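Local coordinates for RagB/SusD domain protein (Flavobacterium johnsoniae, PDB 5J90) that binds chitin as a SusD homolog of a chitin utilization locus, probably as a lipoprotein at the outer membrane surface, at residues 62-68 and 263-268; 274-280 and 422-426; 283-287 and 318-322; 297-301 and 387-391; 378-384 and 401-406. All blocks are in the same frame, centred on the assembly; numbering follows the deposited sequence.

Interaction 1 (62-68 and 263-268); sequences GYMATPT and LDIRMS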
# COMPACT_ATOMS: atom_id res chain seq x y z
N GLY A 62 22.09 3.83 3.42
CA GLY A 62 22.98 4.98 3.44
C GLY A 62 24.14 4.89 4.42
O GLY A 62 24.90 5.85 4.56
N TYR A 63 24.30 3.75 5.09
CA TYR A 63 25.39 3.61 6.06
C TYR A 63 26.76 3.39 5.42
O TYR A 63 27.76 3.92 5.90
CB TYR A 63 25.11 2.42 6.97
CG TYR A 63 24.18 2.70 8.14
CD1 TYR A 63 23.62 3.97 8.36
CD2 TYR A 63 23.87 1.69 9.04
CE1 TYR A 63 22.78 4.20 9.46
CE2 TYR A 63 23.05 1.91 10.13
CZ TYR A 63 22.50 3.17 10.34
OH TYR A 63 21.69 3.37 11.44
N MET A 64 26.81 2.58 4.36
CA MET A 64 28.08 2.11 3.79
C MET A 64 27.96 2.02 2.29
O MET A 64 26.85 2.02 1.74
CB MET A 64 28.44 0.74 4.38
CG MET A 64 28.70 0.78 5.88
SD MET A 64 28.97 -0.81 6.68
CE MET A 64 27.43 -1.01 7.58
N ALA A 65 29.10 1.95 1.60
CA ALA A 65 29.11 1.85 0.14
C ALA A 65 30.31 1.04 -0.31
O ALA A 65 31.36 1.07 0.34
CB ALA A 65 29.13 3.23 -0.49
N THR A 66 30.15 0.32 -1.41
CA THR A 66 31.26 -0.47 -1.93
C THR A 66 32.07 0.27 -3.00
O THR A 66 31.51 1.00 -3.82
CB THR A 66 30.79 -1.83 -2.49
OG1 THR A 66 31.94 -2.61 -2.85
CG2 THR A 66 29.92 -1.62 -3.73
N PRO A 67 33.41 0.11 -2.98
CA PRO A 67 34.26 0.64 -4.06
C PRO A 67 34.39 -0.36 -5.20
O PRO A 67 35.04 -0.04 -6.21
CB PRO A 67 35.61 0.78 -3.37
CG PRO A 67 35.65 -0.38 -2.42
CD PRO A 67 34.21 -0.49 -1.89
N THR A 68 33.78 -1.53 -5.07
CA THR A 68 34.01 -2.63 -6.00
C THR A 68 32.88 -2.76 -7.02
O THR A 68 31.70 -2.77 -6.66
CB THR A 68 34.14 -3.96 -5.24
OG1 THR A 68 35.12 -3.81 -4.19
CG2 THR A 68 34.55 -5.09 -6.18
N LEU A 263 38.78 -4.58 1.68
CA LEU A 263 38.47 -3.26 1.12
C LEU A 263 37.21 -3.28 0.25
O LEU A 263 37.11 -2.55 -0.74
CB LEU A 263 39.66 -2.73 0.31
CG LEU A 263 41.02 -2.68 1.02
CD1 LEU A 263 42.07 -2.11 0.07
CD2 LEU A 263 40.97 -1.88 2.31
N ASP A 264 36.24 -4.12 0.63
CA ASP A 264 35.02 -4.28 -0.17
C ASP A 264 33.87 -3.40 0.32
O ASP A 264 32.80 -3.36 -0.29
CB ASP A 264 34.57 -5.73 -0.17
CG ASP A 264 35.12 -6.52 -1.34
OD1 ASP A 264 35.68 -5.92 -2.29
OD2 ASP A 264 34.96 -7.76 -1.30
N ILE A 265 34.08 -2.71 1.43
CA ILE A 265 33.07 -1.77 1.94
C ILE A 265 33.77 -0.58 2.59
O ILE A 265 34.85 -0.74 3.21
CB ILE A 265 32.05 -2.46 2.90
CG1 ILE A 265 30.74 -1.65 3.01
CG2 ILE A 265 32.64 -2.73 4.27
CD1 ILE A 265 29.88 -1.73 1.75
N ARG A 266 33.18 0.59 2.42
CA ARG A 266 33.75 1.85 2.88
C ARG A 266 32.67 2.73 3.51
O ARG A 266 31.47 2.45 3.39
CB ARG A 266 34.37 2.63 1.71
CG ARG A 266 35.45 1.91 0.89
CD ARG A 266 36.84 1.98 1.53
NE ARG A 266 37.01 0.96 2.56
CZ ARG A 266 38.15 0.70 3.19
NH1 ARG A 266 39.26 1.37 2.88
NH2 ARG A 266 38.18 -0.25 4.11
N MET A 267 33.09 3.80 4.18
CA MET A 267 32.19 4.88 4.56
C MET A 267 31.37 5.32 3.35
O MET A 267 31.88 5.35 2.22
CB MET A 267 33.03 6.06 5.06
CG MET A 267 32.23 7.25 5.55
SD MET A 267 33.36 8.60 5.94
CE MET A 267 32.30 9.66 6.92
N SER A 268 30.10 5.65 3.56
CA SER A 268 29.24 6.12 2.47
C SER A 268 29.25 7.63 2.31
O SER A 268 29.61 8.37 3.23
CB SER A 268 27.79 5.70 2.74
OG SER A 268 27.30 6.45 3.84
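Ser268, Ile265 and Ala65 lose most surface where 62-68 runs roughly antiparallel to 263-268. Ser268, small and hydroxylic, points toward the other segment: its OG donates to Gly62 O at 2.6 Å and accepts from Met271 N, capping helix 269-277. Gly62 has positive phi (86°), where a CB would crowd the carbonyl O of the residue before, so glycine fits this exit from a helix. Ala65 forms the central pair with Arg266: Ala65 N bonds to Arg266 O at 3.0 Å and Arg266 N to Ala65 O at 2.8 Å, and its methyl is small enough to lie close to Ser268 CB (4.3 Å from Ala65 CB). Ile265 sends its aliphatic chain back across the strands, its CG1 3.6 Å from Met64 CB and its CD1 3.5 Å from Ala65 O. Beyond the pair, threonines take over: Thr66 OG1 donates to Asp264 O (2.8 Å) and accepts from Thr68 N in an ST turn, while Thr68 OG1 reaches Asp264 OD1 (2.9 Å), a carboxylate also salt-bridged to Lys309. This is a very short antiparallel strand pairing built on one hydrogen-bonded pair, tying together loops that follow helices in the helical SusD-like fold.

Interaction 2 (274-280 and 422-426); sequences IMKGYQD and TQKWI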
# COMPACT_ATOMS: atom_id res chain seq x y z
N ILE A 274 26.23 13.86 6.24
CA ILE A 274 25.51 14.10 7.48
C ILE A 274 26.45 14.27 8.68
O ILE A 274 26.32 15.23 9.44
CB ILE A 274 24.46 12.99 7.71
CG1 ILE A 274 23.38 13.11 6.63
CG2 ILE A 274 23.86 13.10 9.11
CD1 ILE A 274 22.33 11.99 6.65
N MET A 275 27.39 13.35 8.85
CA MET A 275 28.25 13.42 10.03
C MET A 275 29.29 14.55 9.96
O MET A 275 29.56 15.20 10.98
CB MET A 275 28.87 12.05 10.36
CG MET A 275 27.80 11.00 10.71
SD MET A 275 28.41 9.50 11.50
CE MET A 275 28.81 10.13 13.13
N LYS A 276 29.84 14.81 8.78
CA LYS A 276 30.72 15.98 8.62
C LYS A 276 29.95 17.28 8.80
O LYS A 276 30.44 18.22 9.42
CB LYS A 276 31.39 15.99 7.25
CG LYS A 276 32.65 15.16 7.14
CD LYS A 276 33.36 15.55 5.85
CE LYS A 276 34.79 15.04 5.79
NZ LYS A 276 35.33 15.20 4.41
N GLY A 277 28.74 17.34 8.25
CA GLY A 277 27.93 18.54 8.36
C GLY A 277 27.71 18.94 9.81
O GLY A 277 27.81 20.11 10.18
N TYR A 278 27.42 17.94 10.64
CA TYR A 278 27.20 18.16 12.06
C TYR A 278 28.48 18.20 12.88
O TYR A 278 28.43 18.42 14.08
CB TYR A 278 26.30 17.06 12.63
CG TYR A 278 24.83 17.12 12.26
CD1 TYR A 278 24.20 18.31 11.90
CD2 TYR A 278 24.05 15.96 12.31
CE1 TYR A 278 22.84 18.34 11.58
CE2 TYR A 278 22.71 15.99 12.00
CZ TYR A 278 22.10 17.17 11.63
OH TYR A 278 20.75 17.18 11.34
N GLN A 279 29.63 17.97 12.24
CA GLN A 279 30.90 17.82 12.95
C GLN A 279 30.73 16.85 14.12
O GLN A 279 31.13 17.12 15.25
CB GLN A 279 31.44 19.17 13.43
CG GLN A 279 31.80 20.11 12.30
CD GLN A 279 32.36 21.43 12.80
OE1 GLN A 279 32.95 21.50 13.88
NE2 GLN A 279 32.17 22.48 12.02
N ASP A 280 30.12 15.72 13.82
CA ASP A 280 29.69 14.76 14.83
C ASP A 280 30.90 13.99 15.36
O ASP A 280 31.59 13.33 14.60
CB ASP A 280 28.69 13.81 14.16
CG ASP A 280 27.90 13.00 15.15
OD1 ASP A 280 28.50 12.45 16.09
OD2 ASP A 280 26.66 12.91 14.98
N THR A 422 16.84 11.25 11.85
CA THR A 422 18.25 11.50 11.53
C THR A 422 19.15 11.07 12.69
O THR A 422 20.15 10.37 12.49
CB THR A 422 18.50 12.99 11.20
OG1 THR A 422 17.79 13.35 10.02
CG2 THR A 422 19.99 13.27 10.98
N GLN A 423 18.78 11.46 13.90
CA GLN A 423 19.58 11.10 15.07
C GLN A 423 19.51 9.60 15.36
O GLN A 423 20.49 8.98 15.77
CB GLN A 423 19.17 11.95 16.27
CG GLN A 423 19.67 13.39 16.14
CD GLN A 423 21.18 13.47 16.00
OE1 GLN A 423 21.92 12.76 16.68
NE2 GLN A 423 21.65 14.35 15.12
N LYS A 424 18.35 9.01 15.10
CA LYS A 424 18.17 7.57 15.24
C LYS A 424 19.08 6.83 14.26
O LYS A 424 19.76 5.85 14.62
CB LYS A 424 16.70 7.26 14.95
CG LYS A 424 16.22 5.89 15.32
CD LYS A 424 14.72 5.83 15.03
CE LYS A 424 14.13 4.49 15.37
NZ LYS A 424 12.80 4.37 14.71
N TRP A 425 19.11 7.31 13.02
CA TRP A 425 19.94 6.75 11.97
C TRP A 425 21.43 6.82 12.36
O TRP A 425 22.15 5.83 12.23
CB TRP A 425 19.63 7.51 10.68
CG TRP A 425 20.36 7.12 9.41
CD1 TRP A 425 19.96 6.20 8.47
CD2 TRP A 425 21.53 7.75 8.87
NE1 TRP A 425 20.83 6.19 7.41
CE2 TRP A 425 21.81 7.13 7.63
CE3 TRP A 425 22.39 8.77 9.32
CZ2 TRP A 425 22.90 7.49 6.83
CZ3 TRP A 425 23.47 9.12 8.53
CH2 TRP A 425 23.72 8.48 7.30
N ILE A 426 21.88 7.97 12.85
CA ILE A 426 23.29 8.06 13.27
C ILE A 426 23.58 7.07 14.40
O ILE A 426 24.59 6.36 14.37
CB ILE A 426 23.70 9.49 13.70
CG1 ILE A 426 23.55 10.47 12.53
CG2 ILE A 426 25.15 9.50 14.21
CD1 ILE A 426 23.67 11.94 12.94
O HOH W 1 19.51 15.82 13.63
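Ile426 is the main bump on helix 413-428, and the end of helix 269-277 supplies the hollow. Its CD1 enters between Ile274 (CG2 at 4.0 Å), the edge of the Tyr278 ring (CD2 at 4.1 Å) and Asp280 (OD2 at 3.7 Å), while its CG2 meets Met275 CE at 3.9 Å; beta-branched isoleucine can fill both sites, and flexible methionine bends to reach it. In return, Ile274 projects its CD1 to within 3.6 Å of Trp425 CZ3, and the small methyl of Thr422, CG2, sits 4.0 Å from Tyr278 CE2. At the ring's polar end, one water bridges Tyr278 OH (2.9 Å) and Gln423 NE2 (3.0 Å); these groups also bond to Val403 O and Tyr376 OH. A Schellman motif at Gln279 ends the first helix, turning the chain so that Asp280 can face Ile426 and pair with Arg282. Helix 332-344 packs against Lys424 and Gln423, helix 353-368 against Gln423, and helix 283-286 lies against Met275.

Interaction 3 (283-287 and 318-322); sequences IASYF and IGAVV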
# COMPACT_ATOMS: atom_id res chain seq x y z
N ILE A 283 31.99 10.29 14.56
CA ILE A 283 32.58 9.93 13.28
C ILE A 283 33.90 9.17 13.46
O ILE A 283 34.23 8.30 12.66
CB ILE A 283 32.79 11.17 12.39
CG1 ILE A 283 32.87 10.80 10.91
CG2 ILE A 283 34.02 11.96 12.82
CD1 ILE A 283 32.84 12.01 9.99
N ALA A 284 34.62 9.48 14.53
CA ALA A 284 35.97 8.95 14.73
C ALA A 284 35.98 7.47 15.06
O ALA A 284 36.90 6.76 14.68
CB ALA A 284 36.69 9.75 15.81
N SER A 285 34.96 6.98 15.76
CA SER A 285 34.89 5.56 16.04
C SER A 285 34.09 4.81 14.98
O SER A 285 34.28 3.62 14.79
CB SER A 285 34.34 5.27 17.44
OG SER A 285 33.00 5.72 17.58
N TYR A 286 33.22 5.53 14.27
CA TYR A 286 32.43 4.90 13.21
C TYR A 286 33.29 4.56 12.00
O TYR A 286 33.08 3.53 11.34
CB TYR A 286 31.28 5.81 12.74
CG TYR A 286 30.07 5.87 13.65
CD1 TYR A 286 30.10 5.39 14.95
CD2 TYR A 286 28.88 6.42 13.18
CE1 TYR A 286 28.98 5.45 15.77
CE2 TYR A 286 27.76 6.50 13.99
CZ TYR A 286 27.81 6.00 15.28
OH TYR A 286 26.70 6.06 16.09
N PHE A 287 34.26 5.44 11.70
CA PHE A 287 35.06 5.34 10.48
C PHE A 287 36.53 5.62 10.75
O PHE A 287 36.88 6.24 11.75
CB PHE A 287 34.53 6.32 9.44
CG PHE A 287 33.07 6.14 9.15
CD1 PHE A 287 32.64 5.03 8.46
CD2 PHE A 287 32.13 7.06 9.58
CE1 PHE A 287 31.29 4.82 8.19
CE2 PHE A 287 30.78 6.87 9.33
CZ PHE A 287 30.36 5.75 8.63
N ILE A 318 35.52 1.32 7.49
CA ILE A 318 34.67 1.22 8.67
C ILE A 318 35.59 1.13 9.88
O ILE A 318 36.63 0.45 9.84
CB ILE A 318 33.74 -0.01 8.60
CG1 ILE A 318 33.03 -0.08 7.23
CG2 ILE A 318 32.73 0.03 9.74
CD1 ILE A 318 32.29 1.19 6.84
N GLY A 319 35.23 1.83 10.95
CA GLY A 319 36.14 2.06 12.06
C GLY A 319 36.06 1.12 13.24
O GLY A 319 35.57 -0.02 13.14
N ALA A 320 36.55 1.61 14.38
CA ALA A 320 36.71 0.79 15.57
C ALA A 320 35.44 0.12 16.08
O ALA A 320 35.51 -0.90 16.77
CB ALA A 320 37.37 1.60 16.69
N VAL A 321 34.27 0.67 15.75
CA VAL A 321 33.02 0.09 16.24
C VAL A 321 32.80 -1.34 15.76
O VAL A 321 32.10 -2.11 16.42
CB VAL A 321 31.76 0.95 15.93
CG1 VAL A 321 31.82 2.29 16.66
CG2 VAL A 321 31.57 1.13 14.43
N VAL A 322 33.40 -1.71 14.63
CA VAL A 322 33.30 -3.09 14.16
C VAL A 322 34.50 -3.96 14.53
O VAL A 322 34.48 -5.17 14.30
CB VAL A 322 33.04 -3.19 12.63
CG1 VAL A 322 31.73 -2.49 12.27
CG2 VAL A 322 34.21 -2.64 11.83
O HOH W 2 37.85 4.27 13.93
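The single helical turn 283-286 ends as Phe287 opens to an extended conformation, and the carbonyls left at its end are met by 318-322, where an extended Ile318 leads through Gly319 into the 3-10 turn 320-322. Gly319 N donates to Tyr286 O (2.8 Å) and Val321 N to Ser285 O (3.1 Å), so two consecutive carbonyls of the helix end are satisfied by the other segment. Ala284 O is reached through a water, which donates to it at 2.8 Å and accepts from Ala320 N at 3.0 Å. The backbones come so close (Phe287 CA to Gly319 CA 3.8 Å) that a CB on Gly319 would clash with Ser285 O and Phe287 N; only a residue without a side chain fits. Branched Val321 points toward the helix, its CG1 3.9 Å from Tyr286 CD1 and 3.7 Å from the small Ser285 OG. Ile318 CD1 touches the edge of the Phe287 ring at CE1, 4.0 Å away. Both rings meet Phe429, which stacks on Tyr286 and lies at about 55° to Phe287, while Tyr286 OH bonds to Ile426 O. Backbone NH groups of 318-322 thus take up the last carbonyls of the helical turn, and with a single backbone bridge, Phe287 with Ile318, the contact closes the 30-residue irregular loop between the segments in the helical SusD-like fold.

Interaction 4 (297-301 and 387-391); sequences YKGVR and YVDPN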
# COMPACT_ATOMS: atom_id res chain seq x y z
N TYR A 297 37.98 12.18 6.62
CA TYR A 297 36.90 11.20 6.49
C TYR A 297 36.23 11.37 5.13
O TYR A 297 35.61 12.40 4.87
CB TYR A 297 35.87 11.38 7.62
CG TYR A 297 36.49 11.13 8.97
CD1 TYR A 297 36.70 9.84 9.43
CD2 TYR A 297 36.92 12.19 9.77
CE1 TYR A 297 37.28 9.60 10.66
CE2 TYR A 297 37.51 11.96 11.00
CZ TYR A 297 37.69 10.66 11.44
OH TYR A 297 38.28 10.41 12.66
N LYS A 298 36.39 10.37 4.27
CA LYS A 298 35.85 10.45 2.91
C LYS A 298 35.00 9.24 2.59
O LYS A 298 35.44 8.10 2.75
CB LYS A 298 36.98 10.58 1.88
CG LYS A 298 37.67 11.94 1.88
CD LYS A 298 36.70 13.08 1.59
CE LYS A 298 36.00 12.93 0.25
NZ LYS A 298 34.98 13.99 0.04
N GLY A 299 33.78 9.50 2.12
CA GLY A 299 32.84 8.43 1.82
C GLY A 299 32.67 8.22 0.34
O GLY A 299 33.03 9.08 -0.48
N VAL A 300 32.11 7.06 -0.01
CA VAL A 300 31.91 6.64 -1.38
C VAL A 300 30.42 6.71 -1.73
O VAL A 300 29.56 6.30 -0.93
CB VAL A 300 32.43 5.21 -1.58
CG1 VAL A 300 32.22 4.75 -3.01
CG2 VAL A 300 33.91 5.14 -1.19
N ARG A 301 30.10 7.23 -2.91
CA ARG A 301 28.73 7.33 -3.38
C ARG A 301 28.22 5.96 -3.81
O ARG A 301 28.95 5.19 -4.44
CB ARG A 301 28.66 8.31 -4.56
CG ARG A 301 27.27 8.54 -5.12
CD ARG A 301 26.65 9.77 -4.52
NE ARG A 301 25.31 9.98 -5.04
CZ ARG A 301 24.93 10.98 -5.83
NH1 ARG A 301 25.81 11.91 -6.21
NH2 ARG A 301 23.67 11.07 -6.22
N TYR A 387 28.63 16.90 -0.91
CA TYR A 387 29.47 15.74 -1.13
C TYR A 387 30.31 15.88 -2.40
O TYR A 387 29.79 16.18 -3.47
CB TYR A 387 28.64 14.43 -1.20
CG TYR A 387 29.55 13.30 -1.58
CD1 TYR A 387 30.45 12.78 -0.66
CD2 TYR A 387 29.57 12.80 -2.87
CE1 TYR A 387 31.33 11.77 -1.00
CE2 TYR A 387 30.45 11.79 -3.23
CZ TYR A 387 31.33 11.28 -2.29
OH TYR A 387 32.21 10.28 -2.62
N VAL A 388 31.61 15.62 -2.27
CA VAL A 388 32.54 15.67 -3.39
C VAL A 388 33.34 14.38 -3.52
O VAL A 388 33.92 13.89 -2.54
CB VAL A 388 33.52 16.85 -3.25
CG1 VAL A 388 34.60 16.80 -4.34
CG2 VAL A 388 32.79 18.17 -3.28
N ASP A 389 33.36 13.83 -4.73
CA ASP A 389 34.26 12.74 -5.10
C ASP A 389 35.37 13.39 -5.92
O ASP A 389 35.19 13.63 -7.11
CB ASP A 389 33.49 11.71 -5.94
CG ASP A 389 34.31 10.46 -6.23
OD1 ASP A 389 35.54 10.49 -6.04
OD2 ASP A 389 33.71 9.45 -6.67
N PRO A 390 36.51 13.70 -5.28
CA PRO A 390 37.52 14.60 -5.86
C PRO A 390 37.91 14.29 -7.30
O PRO A 390 37.91 15.20 -8.13
CB PRO A 390 38.71 14.43 -4.91
CG PRO A 390 38.08 14.08 -3.60
CD PRO A 390 36.92 13.19 -3.96
N ASN A 391 38.22 13.04 -7.61
CA ASN A 391 38.64 12.68 -8.96
C ASN A 391 37.51 12.28 -9.91
O ASN A 391 37.75 11.98 -11.08
CB ASN A 391 39.71 11.59 -8.92
CG ASN A 391 40.97 12.05 -8.22
OD1 ASN A 391 41.31 13.23 -8.25
ND2 ASN A 391 41.67 11.11 -7.59
O HOH W 3 32.04 8.43 -4.59
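Two irregular loop segments of the SusD-like fold meet here, joined chiefly by side-chain-to-backbone bonds. Tyr387 is the natural bridge: its CB points toward 297-301 and the ring carries the hydroxyl to the far backbone, where OH donates to Gly299 O. That oxygen lies near the plane of the ring. Gly299 N is taken by Glu272 OE1. Lys298 folds its flexible chain over so that NZ donates to Val388 O at 2.8 Å, and the same ammonium forms a salt bridge to Glu272, the charge that justifies a lysine in a buried place. Asp389 has several donors for its carboxylate: OD2 receives His312 NE2 and Asn395 ND2. Arg301 packs its CB 4.1 Å from Tyr387 CE2 and spends its guanidinium on Asn395 O and Pro449 O. A single water completes the network, accepting from Arg301 N at 2.8 Å and donating to Asp389 OD2 at 2.9 Å and to Tyr387 OH at 2.7 Å, the hydroxyl whose proton goes to Gly299 O at 2.6 Å.

Interaction 5 (378-384 and 401-406); sequences ADNTKTA and NNVTVA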
# COMPACT_ATOMS: atom_id res chain seq x y z
N ALA A 378 22.31 21.53 21.24
CA ALA A 378 21.81 22.90 21.18
C ALA A 378 22.10 23.62 19.86
O ALA A 378 21.61 24.72 19.63
CB ALA A 378 22.37 23.71 22.35
N ASP A 379 22.86 22.99 18.97
CA ASP A 379 23.29 23.65 17.74
C ASP A 379 22.16 23.75 16.71
O ASP A 379 21.64 22.74 16.24
CB ASP A 379 24.50 22.94 17.13
CG ASP A 379 25.08 23.69 15.95
OD1 ASP A 379 24.40 23.78 14.91
OD2 ASP A 379 26.21 24.20 16.07
N ASN A 380 21.81 24.99 16.34
CA ASN A 380 20.75 25.23 15.37
C ASN A 380 21.29 25.86 14.08
O ASN A 380 20.60 26.64 13.42
CB ASN A 380 19.66 26.12 15.98
CG ASN A 380 18.38 26.13 15.16
OD1 ASN A 380 18.02 25.14 14.51
ND2 ASN A 380 17.68 27.26 15.17
N THR A 381 22.52 25.49 13.73
CA THR A 381 23.16 26.05 12.55
C THR A 381 23.69 24.98 11.60
O THR A 381 23.41 25.02 10.40
CB THR A 381 24.31 27.01 12.93
OG1 THR A 381 23.78 28.12 13.67
CG2 THR A 381 25.01 27.53 11.69
N LYS A 382 24.45 24.03 12.14
CA LYS A 382 25.08 23.01 11.31
C LYS A 382 24.05 22.10 10.63
O LYS A 382 23.07 21.68 11.25
CB LYS A 382 26.07 22.17 12.12
CG LYS A 382 27.21 22.97 12.75
CD LYS A 382 28.29 22.04 13.28
CE LYS A 382 29.37 22.80 14.04
NZ LYS A 382 28.87 23.27 15.36
N THR A 383 24.29 21.84 9.35
CA THR A 383 23.43 20.97 8.55
C THR A 383 24.29 20.14 7.62
O THR A 383 25.51 20.29 7.59
CB THR A 383 22.39 21.76 7.72
OG1 THR A 383 23.04 22.80 6.98
CG2 THR A 383 21.30 22.36 8.61
N ALA A 384 23.66 19.25 6.86
CA ALA A 384 24.41 18.33 5.99
C ALA A 384 25.34 19.06 5.03
O ALA A 384 24.99 20.13 4.51
CB ALA A 384 23.45 17.41 5.22
N ASN A 401 19.93 16.19 3.30
CA ASN A 401 19.31 16.12 4.62
C ASN A 401 19.52 17.45 5.33
O ASN A 401 20.44 17.62 6.15
CB ASN A 401 19.84 14.95 5.46
CG ASN A 401 18.88 14.54 6.56
OD1 ASN A 401 17.69 14.32 6.32
ND2 ASN A 401 19.37 14.46 7.79
N ASN A 402 18.68 18.42 4.98
CA ASN A 402 18.93 19.80 5.34
C ASN A 402 18.13 20.20 6.56
O ASN A 402 17.09 20.86 6.46
CB ASN A 402 18.68 20.71 4.14
CG ASN A 402 19.53 20.31 2.95
OD1 ASN A 402 20.71 19.95 3.10
ND2 ASN A 402 18.95 20.33 1.75
N VAL A 403 18.61 19.75 7.70
CA VAL A 403 17.97 19.96 8.99
C VAL A 403 19.06 20.07 10.05
O VAL A 403 20.09 19.40 9.95
CB VAL A 403 16.99 18.79 9.31
CG1 VAL A 403 17.74 17.48 9.46
CG2 VAL A 403 16.17 19.09 10.54
N THR A 404 18.85 20.91 11.04
CA THR A 404 19.81 21.05 12.13
C THR A 404 19.49 20.06 13.25
O THR A 404 18.44 19.41 13.24
CB THR A 404 19.79 22.46 12.73
OG1 THR A 404 18.49 22.71 13.28
CG2 THR A 404 20.09 23.50 11.67
N VAL A 405 20.38 19.96 14.22
CA VAL A 405 20.15 19.09 15.36
C VAL A 405 19.14 19.67 16.34
O VAL A 405 18.25 18.97 16.82
CB VAL A 405 21.46 18.77 16.11
CG1 VAL A 405 21.16 17.92 17.33
CG2 VAL A 405 22.44 18.04 15.20
N ALA A 406 19.27 20.97 16.64
CA ALA A 406 18.49 21.59 17.72
C ALA A 406 16.98 21.44 17.56
O ALA A 406 16.44 21.65 16.47
CB ALA A 406 18.86 23.07 17.85
O HOH W 4 22.99 21.25 13.95
O HOH W 5 22.50 21.28 4.42
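At Asn401 the backbone carbonyl O lies 3.2 Å from the CB of Ala384, a methyl small enough for this; the Asn401 amide bonds to Lys446 N, Gln418 NE2 and Thr422 OG1. Exposed Asn402 follows, its OD1 receiving a water (2.6 Å) that also donates to Ala384 O (2.7 Å) and accepts from Thr383 OG1 (3.0 Å). Val403 packs on helix 413-428, but its O is 3.5 Å from Thr383 CG2. Thr404 fits two environments: CG2 meets Thr383 CG2 at 3.5 Å, while OG1 donates to Asn380 OD1 at 2.8 Å. The two segments run antiparallel without regular strand pairing, within one long loop of the SusD-like fold. Asp379 OD1 forms an Asx turn with Thr381 N (2.8 Å), extended to an Asx motif by Lys382 N (2.8 Å), and OD2 salt-bridges Lys382 NZ (2.9 Å). Val405 N donates to a second water (2.9 Å) within bonding reach of Lys382 O and Asp379 OD1. Ala406 N closes on Asp379 O at 3.0 Å, its CB 3.7 Å from Asn380 CB.

Overall arrangement
Interactions 1, 2 and 4 are buried, whereas 3 and 5 are partly exposed. Helix 269-277 is the common element: interaction 1 ends at its N-cap, interaction 2 uses its last turn, and Met275 packs on the 283-287 segment of interaction 3. Chemistry follows place: interaction 2, between helices, is mainly apolar, while the others rest on hydrogen bonds: backbone to backbone in 3, backbone and hydroxyl bonds in 1, side chains in 4 and a mixture in 5, with waters bridging 2, 3, 4 and 5. Bonds join neighbours: Tyr63 OH to Trp425 O, Met267 O to Val300 N, Ile426 O to Tyr286 OH, Tyr278 OH to Val403 O. Interactions 3, 4 and 5 are nested in the chain loop closed by interaction 2.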